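Local coordinates for protein-arginine-phosphatase (Bacillus subtilis subsp. subtilis, PDB 4KK3), which removes phosphate from phosphoarginine residues of many proteins, counteracting the arginine kinase McsB and so restoring DNA binding by the repressor CtsR, at residues 88-91 with 92-95; 101-105 with 106-110; 8-11 with 12-16. One frame throughout, in Å; residues are numbered along the deposited sequence.

Contact 3 comes first along the chain, where strand 2-7 gives way through residues 8-11 to helix 13-28; contacts 1 and 2 follow in series, on helix 85-94 and then on strand 102-104 with the short helix 105-110. The centres lie about 15 Å apart for contacts 1 and 2, about 17 Å for 1 and 3, and about 16 Å for 2 and 3. Contacts 1 and 2 touch through Lys88, which pairs with Glu107 and packs on Val102 and Thr104. Neither touches contact 3. One four-stranded parallel sheet relates all three: helix 85-94 crosses between its strands 79-82 and 102-104, contact 2 begins on outermost strand 102-104, and the phosphate-binding loop of contact 3 follows strand 2-7.

Contact 1 of 3, residues 88-91 with 92-95; sequences KQII and ASQF
Ile90 and Ser93 meet through a side-chain-to-backbone hydrogen bond: the serine hydroxyl OG gives its proton to the carbonyl O of Ile90 at 3.0 Å. With chi1 at 67°, OG stands between its own backbone N and carbonyl carbon, which turns it back along the helix to the residue three before. It reaches Ile90 O well off the C=O direction, at a C=O...OG angle of 112°, whereas Gln94 N, 3.0 Å from Ile90 O, lies nearly in line with that C=O bond, though its N-H is bent, 141° at the hydrogen. One carbonyl thus serves two donors, with a weak third bond from Ser93 N.

Other main-chain bonds follow the helix. Ala92 N donates to Lys88 O at 3.0 Å, Ser93 N weakly to Gln89 O, and Phe95 N to Ile91 O at 3.1 Å, although Phe95 is the residue at which helical backbone angles are lost.

Apolar contact is modest. Ile90 and Gln94 run alongside each other, with CG2 of Ile90 4.1 Å from CG of Gln94. The ring of Phe95 turns an edge to Ile91 O, CD2 lying 3.7 Å from that oxygen, while CB of Gln94 rests over one ring face near the rim.

Helix 85-94 links strands 79-82 and 102-104 in a beta-alpha-beta unit; Ile91 packs inward on Val102 of strand 102-104, and both Ile91 and Phe95 touch Met74 of helix 71-76.

Contact 2 of 3, residues 101-105 with 106-110; sequences KVFTL and KEYVT
Thr104 and Glu107 exchange hydrogen bonds in both directions. The hydroxyl OG1 of Thr104, turned toward the start of the helix, accepts from Glu107 N at 3.0 Å, and the carboxylate OE1 of Glu107 accepts from Thr104 N, also at 3.0 Å. OE1 is approached on its anti side, 16° out of the carboxylate plane. It has a second partner in Lys88 NZ of helix 85-94, a salt bridge that probably offsets part of its charge.

This reciprocal pairing is a capping box, with Thr104 as N-cap, at the junction where the axes of strand 102-104 and helix segment 106-110 stand at 80°. Replacing Glu107 by alanine would probably leave Thr104 N without its carboxylate acceptor and the ammonium of Lys88 without its anionic mate.

Further along, main-chain acceptors are taken up in helical fashion: Thr104 O by Tyr108 N at 3.1 Å, and Leu105 O by Val109 N. Lys106 O receives two donors, Thr110 N and, from above the carbonyl plane, Thr110 OG1 at 2.8 Å. Lys106 NZ finds its salt-bridge partner in Glu133.

Apolar groups flank these bonds. CD2 of Phe103 lies 3.8 Å from CD2 of Tyr108, the ring planes inclined at 48°; Leu105 CD1 and Val109 CG2 meet at 3.8 Å, with Leu105 also packing on Leu134 of helix 124-145.

Contact 3 of 3, residues 8-11 with 12-16; sequences TGNT and CRSPM. With PO4 (phosphate ion), chain B.
Cys12, joined to Thr11 at the turn into the helix, shares with it one phosphate oxygen. Cys12 N donates to O4 of the bound phosphate ion at 2.8 Å, and O4 also accepts from Thr11 N and, at 3.1 Å, from Thr11 OG1. A chi1 of 60° swings the threonine hydroxyl inward to the anion; Thr11 is a residue important for substrate discrimination.

Arg13 holds two oxygens. Its backbone N and side-chain NE both donate to O1, NE at 2.9 Å, while NH2 donates to O3 at 2.9 Å in a nearly straight bond of 168°. The phosphorus lies in the guanidinium plane, at its edge, so the planar group meets the anion with two N-H donors side by side. O3 is also bound by Gly9 N at 2.9 Å and weakly by Thr8 N. Thr8 OG1 is hydrogen-bonded to His87 NE2, and a water on it makes a weak link to Arg13 NH2; Arg13 NH1 is held by Val116 O.

Ser14 OG accepts from Asn10 ND2 at 2.9 Å, though the position of this hydroxyl is less certain. Asn10 is further anchored by Ser67 through OD1. Pro15 then lays CG against Asn10 O at 3.3 Å, packing the first turn of helix 13-28 against the loop.

Backbone N-H groups encircling an oxyanion form the phosphate-binding P-loop of the low molecular weight phosphotyrosine protein phosphatase family, its C-X5-R signature running from the nucleophile Cys7 to Arg13; a phosphate ion, probably from the crystallisation liquor, occupies it here.

Contact 1 of 3, residues 88-91 with 92-95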
loop_
_atom_site.group_PDB
_atom_site.type_symbol
_atom_site.label_atom_id
_atom_site.label_comp_id
_atom_site.label_asym_id
_atom_site.label_seq_id
_atom_site.Cartn_x
_atom_site.Cartn_y
_atom_site.Cartn_z
ATOM N N LYS A 88 5.409 -7.621 -7.591
ATOM C CA LYS A 88 4.488 -8.334 -8.493
ATOM C C LYS A 88 4.985 -9.721 -8.841
ATOM O O LYS A 88 4.211 -10.678 -8.909
ATOM C CB LYS A 88 4.294 -7.563 -9.799
ATOM C CG LYS A 88 3.487 -6.300 -9.644
ATOM C CD LYS A 88 3.320 -5.537 -10.954
ATOM C CE LYS A 88 2.930 -6.419 -12.119
ATOM N NZ LYS A 88 2.735 -5.589 -13.344
ATOM N N GLN A 89 6.288 -9.814 -9.065
ATOM C CA GLN A 89 6.948 -11.064 -9.420
ATOM C C GLN A 89 6.893 -12.072 -8.291
ATOM O O GLN A 89 6.648 -13.265 -8.512
ATOM C CB GLN A 89 8.407 -10.796 -9.790
ATOM C CG GLN A 89 8.567 -10.013 -11.065
ATOM C CD GLN A 89 7.836 -10.669 -12.221
ATOM O OE1 GLN A 89 7.843 -11.894 -12.366
ATOM N NE2 GLN A 89 7.170 -9.860 -13.031
ATOM N N ILE A 90 7.153 -11.601 -7.081
ATOM C CA ILE A 90 7.074 -12.468 -5.926
ATOM C C ILE A 90 5.642 -12.930 -5.711
ATOM O O ILE A 90 5.418 -14.093 -5.383
ATOM C CB ILE A 90 7.581 -11.754 -4.654
ATOM C CG1 ILE A 90 9.036 -11.325 -4.835
ATOM C CG2 ILE A 90 7.439 -12.660 -3.423
ATOM C CD1 ILE A 90 9.984 -12.472 -5.052
ATOM N N ILE A 91 4.683 -12.006 -5.848
ATOM C CA ILE A 91 3.270 -12.343 -5.691
ATOM C C ILE A 91 2.921 -13.500 -6.632
ATOM O O ILE A 91 2.262 -14.460 -6.241
ATOM C CB ILE A 91 2.334 -11.168 -6.068
ATOM C CG1 ILE A 91 2.634 -9.927 -5.247
ATOM C CG2 ILE A 91 0.894 -11.544 -5.840
ATOM C CD1 ILE A 91 2.636 -10.171 -3.856
ATOM N N ALA A 92 3.383 -13.395 -7.868
ATOM C CA ALA A 92 3.117 -14.428 -8.880
ATOM C C ALA A 92 3.776 -15.781 -8.594
ATOM O O ALA A 92 3.254 -16.826 -8.984
ATOM C CB ALA A 92 3.514 -13.928 -10.269
ATOM N N SER A 93 4.922 -15.771 -7.923
ATOM C CA SER A 93 5.656 -17.013 -7.684
ATOM C C SER A 93 5.166 -17.740 -6.437
ATOM O O SER A 93 5.272 -18.961 -6.339
ATOM C CB SER A 93 7.161 -16.750 -7.588
ATOM O OG SER A 93 7.485 -15.997 -6.427
ATOM N N GLN A 94 4.623 -16.983 -5.489
ATOM C CA GLN A 94 4.235 -17.545 -4.201
ATOM C C GLN A 94 2.741 -17.838 -4.074
ATOM O O GLN A 94 2.339 -18.657 -3.247
ATOM C CB GLN A 94 4.700 -16.634 -3.060
ATOM C CG GLN A 94 6.213 -16.531 -2.938
ATOM C CD GLN A 94 6.891 -17.892 -2.844
ATOM O OE1 GLN A 94 7.807 -18.198 -3.614
ATOM N NE2 GLN A 94 6.448 -18.714 -1.894
ATOM N N PHE A 95 1.918 -17.184 -4.887
ATOM C CA PHE A 95 0.475 -17.380 -4.782
ATOM C C PHE A 95 -0.188 -17.763 -6.093
ATOM O O PHE A 95 0.489 -18.064 -7.080
ATOM C CB PHE A 95 -0.193 -16.151 -4.151
ATOM C CG PHE A 95 0.378 -15.803 -2.813
ATOM C CD1 PHE A 95 0.088 -16.578 -1.703
ATOM C CD2 PHE A 95 1.241 -14.735 -2.675
ATOM C CE1 PHE A 95 0.633 -16.280 -0.474
ATOM C CE2 PHE A 95 1.791 -14.430 -1.447
ATOM C CZ PHE A 95 1.485 -15.202 -0.345
#

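Contact 2 of 3, residues 101-105 with 106-110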
loop_
_atom_site.group_PDB
_atom_site.type_symbol
_atom_site.label_atom_id
_atom_site.label_comp_id
_atom_site.label_asym_id
_atom_site.label_seq_id
_atom_site.Cartn_x
_atom_site.Cartn_y
_atom_site.Cartn_z
ATOM N N LYS A 101 -5.331 -8.964 -11.131
ATOM C CA LYS A 101 -5.682 -8.012 -10.066
ATOM C C LYS A 101 -4.469 -7.338 -9.429
ATOM O O LYS A 101 -4.624 -6.504 -8.542
ATOM C CB LYS A 101 -6.533 -8.688 -8.983
ATOM C CG LYS A 101 -5.754 -9.612 -8.070
ATOM C CD LYS A 101 -6.612 -10.141 -6.930
ATOM C CE LYS A 101 -7.739 -11.023 -7.427
ATOM N NZ LYS A 101 -8.517 -11.618 -6.284
ATOM N N VAL A 102 -3.267 -7.682 -9.885
ATOM C CA VAL A 102 -2.041 -7.178 -9.259
ATOM C C VAL A 102 -1.314 -6.187 -10.167
ATOM O O VAL A 102 -0.957 -6.513 -11.315
ATOM C CB VAL A 102 -1.083 -8.334 -8.943
ATOM C CG1 VAL A 102 0.217 -7.814 -8.337
ATOM C CG2 VAL A 102 -1.752 -9.358 -8.032
ATOM N N PHE A 103 -1.082 -4.986 -9.646
ATOM C CA PHE A 103 -0.420 -3.922 -10.387
ATOM C C PHE A 103 0.483 -3.179 -9.433
ATOM O O PHE A 103 0.204 -3.147 -8.240
ATOM C CB PHE A 103 -1.468 -2.953 -10.954
ATOM C CG PHE A 103 -2.462 -3.610 -11.871
ATOM C CD1 PHE A 103 -2.162 -3.800 -13.214
ATOM C CD2 PHE A 103 -3.687 -4.052 -11.393
ATOM C CE1 PHE A 103 -3.064 -4.419 -14.071
ATOM C CE2 PHE A 103 -4.599 -4.664 -12.249
ATOM C CZ PHE A 103 -4.283 -4.852 -13.588
ATOM N N THR A 104 1.550 -2.552 -9.923
ATOM C CA THR A 104 2.234 -1.609 -9.039
ATOM C C THR A 104 1.369 -0.380 -8.848
ATOM O O THR A 104 0.528 -0.063 -9.692
ATOM C CB THR A 104 3.612 -1.162 -9.530
ATOM O OG1 THR A 104 3.464 -0.359 -10.704
ATOM C CG2 THR A 104 4.507 -2.379 -9.813
ATOM N N LEU A 105 1.572 0.304 -7.723
ATOM C CA LEU A 105 0.826 1.519 -7.445
ATOM C C LEU A 105 1.060 2.559 -8.546
ATOM O O LEU A 105 0.110 3.179 -9.043
ATOM C CB LEU A 105 1.204 2.049 -6.060
ATOM C CG LEU A 105 0.533 3.349 -5.627
ATOM C CD1 LEU A 105 -0.982 3.256 -5.657
ATOM C CD2 LEU A 105 1.005 3.685 -4.223
ATOM N N LYS A 106 2.312 2.720 -8.969
ATOM C CA LYS A 106 2.606 3.707 -10.001
ATOM C C LYS A 106 1.970 3.343 -11.350
ATOM O O LYS A 106 1.359 4.197 -11.978
ATOM C CB LYS A 106 4.101 3.998 -10.116
ATOM C CG LYS A 106 4.630 4.766 -8.893
ATOM C CD LYS A 106 6.083 5.172 -9.040
ATOM C CE LYS A 106 6.503 6.042 -7.850
ATOM N NZ LYS A 106 7.940 6.407 -7.909
ATOM N N GLU A 107 2.101 2.077 -11.762
ATOM C CA GLU A 107 1.446 1.564 -12.978
ATOM C C GLU A 107 -0.024 1.929 -13.040
ATOM O O GLU A 107 -0.519 2.499 -14.016
ATOM C CB GLU A 107 1.471 0.028 -12.975
ATOM C CG GLU A 107 2.504 -0.652 -13.790
ATOM C CD GLU A 107 2.245 -2.150 -13.861
ATOM O OE1 GLU A 107 1.738 -2.745 -12.868
ATOM O OE2 GLU A 107 2.534 -2.730 -14.918
ATOM N N TYR A 108 -0.734 1.555 -11.985
ATOM C CA TYR A 108 -2.179 1.651 -11.964
ATOM C C TYR A 108 -2.632 3.102 -12.011
ATOM O O TYR A 108 -3.568 3.455 -12.727
ATOM C CB TYR A 108 -2.709 0.965 -10.709
ATOM C CG TYR A 108 -4.191 0.724 -10.744
ATOM C CD1 TYR A 108 -5.076 1.607 -10.146
ATOM C CD2 TYR A 108 -4.705 -0.386 -11.396
ATOM C CE1 TYR A 108 -6.437 1.378 -10.185
ATOM C CE2 TYR A 108 -6.052 -0.619 -11.448
ATOM C CZ TYR A 108 -6.920 0.264 -10.844
ATOM O OH TYR A 108 -8.270 0.006 -10.905
ATOM N N VAL A 109 -1.953 3.947 -11.248
ATOM C CA VAL A 109 -2.373 5.327 -11.097
ATOM C C VAL A 109 -1.898 6.230 -12.235
ATOM O O VAL A 109 -2.660 7.060 -12.742
ATOM C CB VAL A 109 -1.892 5.875 -9.733
ATOM C CG1 VAL A 109 -2.209 7.350 -9.615
ATOM C CG2 VAL A 109 -2.537 5.074 -8.620
ATOM N N THR A 110 -0.650 6.047 -12.653
ATOM C CA THR A 110 -0.013 6.975 -13.578
ATOM C C THR A 110 0.164 6.397 -14.978
ATOM O O THR A 110 0.455 7.128 -15.920
ATOM C CB THR A 110 1.377 7.391 -13.077
ATOM O OG1 THR A 110 2.326 6.367 -13.400
ATOM C CG2 THR A 110 1.361 7.612 -11.578
#

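Contact 3 of 3, residues 8-11 with 12-16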
loop_
_atom_site.group_PDB
_atom_site.type_symbol
_atom_site.label_atom_id
_atom_site.label_comp_id
_atom_site.label_asym_id
_atom_site.label_seq_id
_atom_site.Cartn_x
_atom_site.Cartn_y
_atom_site.Cartn_z
ATOM N N THR A 8 7.487 -5.228 1.121
ATOM C CA THR A 8 8.323 -6.337 1.559
ATOM C C THR A 8 8.031 -6.698 3.029
ATOM O O THR A 8 7.566 -7.796 3.343
ATOM C CB THR A 8 9.817 -5.992 1.392
ATOM O OG1 THR A 8 10.091 -5.675 0.019
ATOM C CG2 THR A 8 10.691 -7.156 1.836
ATOM N N GLY A 9 8.296 -5.767 3.935
ATOM C CA GLY A 9 8.185 -6.078 5.350
ATOM C C GLY A 9 6.822 -5.814 5.967
ATOM O O GLY A 9 6.538 -6.301 7.063
ATOM N N ASN A 10 5.972 -5.087 5.243
ATOM C CA ASN A 10 4.713 -4.580 5.790
ATOM C C ASN A 10 5.033 -3.798 7.057
ATOM O O ASN A 10 4.288 -3.847 8.031
ATOM C CB ASN A 10 3.700 -5.705 6.077
ATOM C CG ASN A 10 2.291 -5.187 6.378
ATOM O OD1 ASN A 10 1.620 -5.700 7.273
ATOM N ND2 ASN A 10 1.833 -4.177 5.618
ATOM N N THR A 11 6.147 -3.080 7.026
ATOM C CA THR A 11 6.499 -2.207 8.154
ATOM C C THR A 11 6.593 -0.733 7.773
ATOM O O THR A 11 6.461 0.136 8.636
ATOM C CB THR A 11 7.828 -2.634 8.822
ATOM O OG1 THR A 11 8.893 -2.580 7.863
ATOM C CG2 THR A 11 7.723 -4.049 9.375
ATOM N N CYS A 12 6.830 -0.437 6.499
ATOM C CA CYS A 12 6.989 0.962 6.092
ATOM C C CYS A 12 6.019 1.443 5.006
ATOM O O CYS A 12 5.087 2.196 5.278
ATOM C CB CYS A 12 8.418 1.245 5.670
ATOM S SG CYS A 12 9.682 0.672 6.846
ATOM N N ARG A 13 6.244 1.007 3.776
ATOM C CA ARG A 13 5.504 1.538 2.627
ATOM C C ARG A 13 4.026 1.173 2.623
ATOM O O ARG A 13 3.165 2.052 2.537
ATOM C CB ARG A 13 6.128 1.047 1.316
ATOM C CG ARG A 13 7.306 1.863 0.829
ATOM C CD ARG A 13 8.112 1.061 -0.224
ATOM N NE ARG A 13 8.526 -0.230 0.305
ATOM C CZ ARG A 13 9.206 -1.133 -0.399
ATOM N NH1 ARG A 13 9.546 -0.857 -1.647
ATOM N NH2 ARG A 13 9.547 -2.289 0.153
ATOM N N SER A 14 3.721 -0.122 2.673
ATOM C CA SER A 14 2.316 -0.510 2.627
ATOM C C SER A 14 1.481 -0.076 3.847
ATOM O O SER A 14 0.329 0.304 3.652
ATOM C CB SER A 14 2.073 -1.976 2.190
ATOM O OG SER A 14 2.519 -2.942 3.122
ATOM N N PRO A 15 2.054 -0.098 5.081
ATOM C CA PRO A 15 1.281 0.479 6.193
ATOM C C PRO A 15 1.094 1.984 6.053
ATOM O O PRO A 15 0.031 2.481 6.427
ATOM C CB PRO A 15 2.139 0.170 7.434
ATOM C CG PRO A 15 3.012 -0.971 7.027
ATOM C CD PRO A 15 3.287 -0.749 5.567
HETATM N N MSE A 16 2.100 2.708 5.562
HETATM C CA MSE A 16 1.909 4.135 5.295
HETATM C C MSE A 16 0.840 4.340 4.238
HETATM O O MSE A 16 -0.018 5.188 4.375
HETATM C CB MSE A 16 3.213 4.827 4.873
HETATM C CG MSE A 16 4.098 5.218 6.075
HETATM SE SE MSE A 16 5.576 6.424 5.591
HETATM C CE MSE A 16 6.613 5.125 4.662
HETATM P P PO4 B . 8.831 -2.038 3.817
HETATM O O1 PO4 B . 8.283 -0.851 3.085
HETATM O O2 PO4 B . 10.214 -1.687 4.347
HETATM O O3 PO4 B . 9.017 -3.183 2.807
HETATM O O4 PO4 B . 7.986 -2.531 4.950
HETATM O O HOH W 1 12.471 -4.066 -0.122
#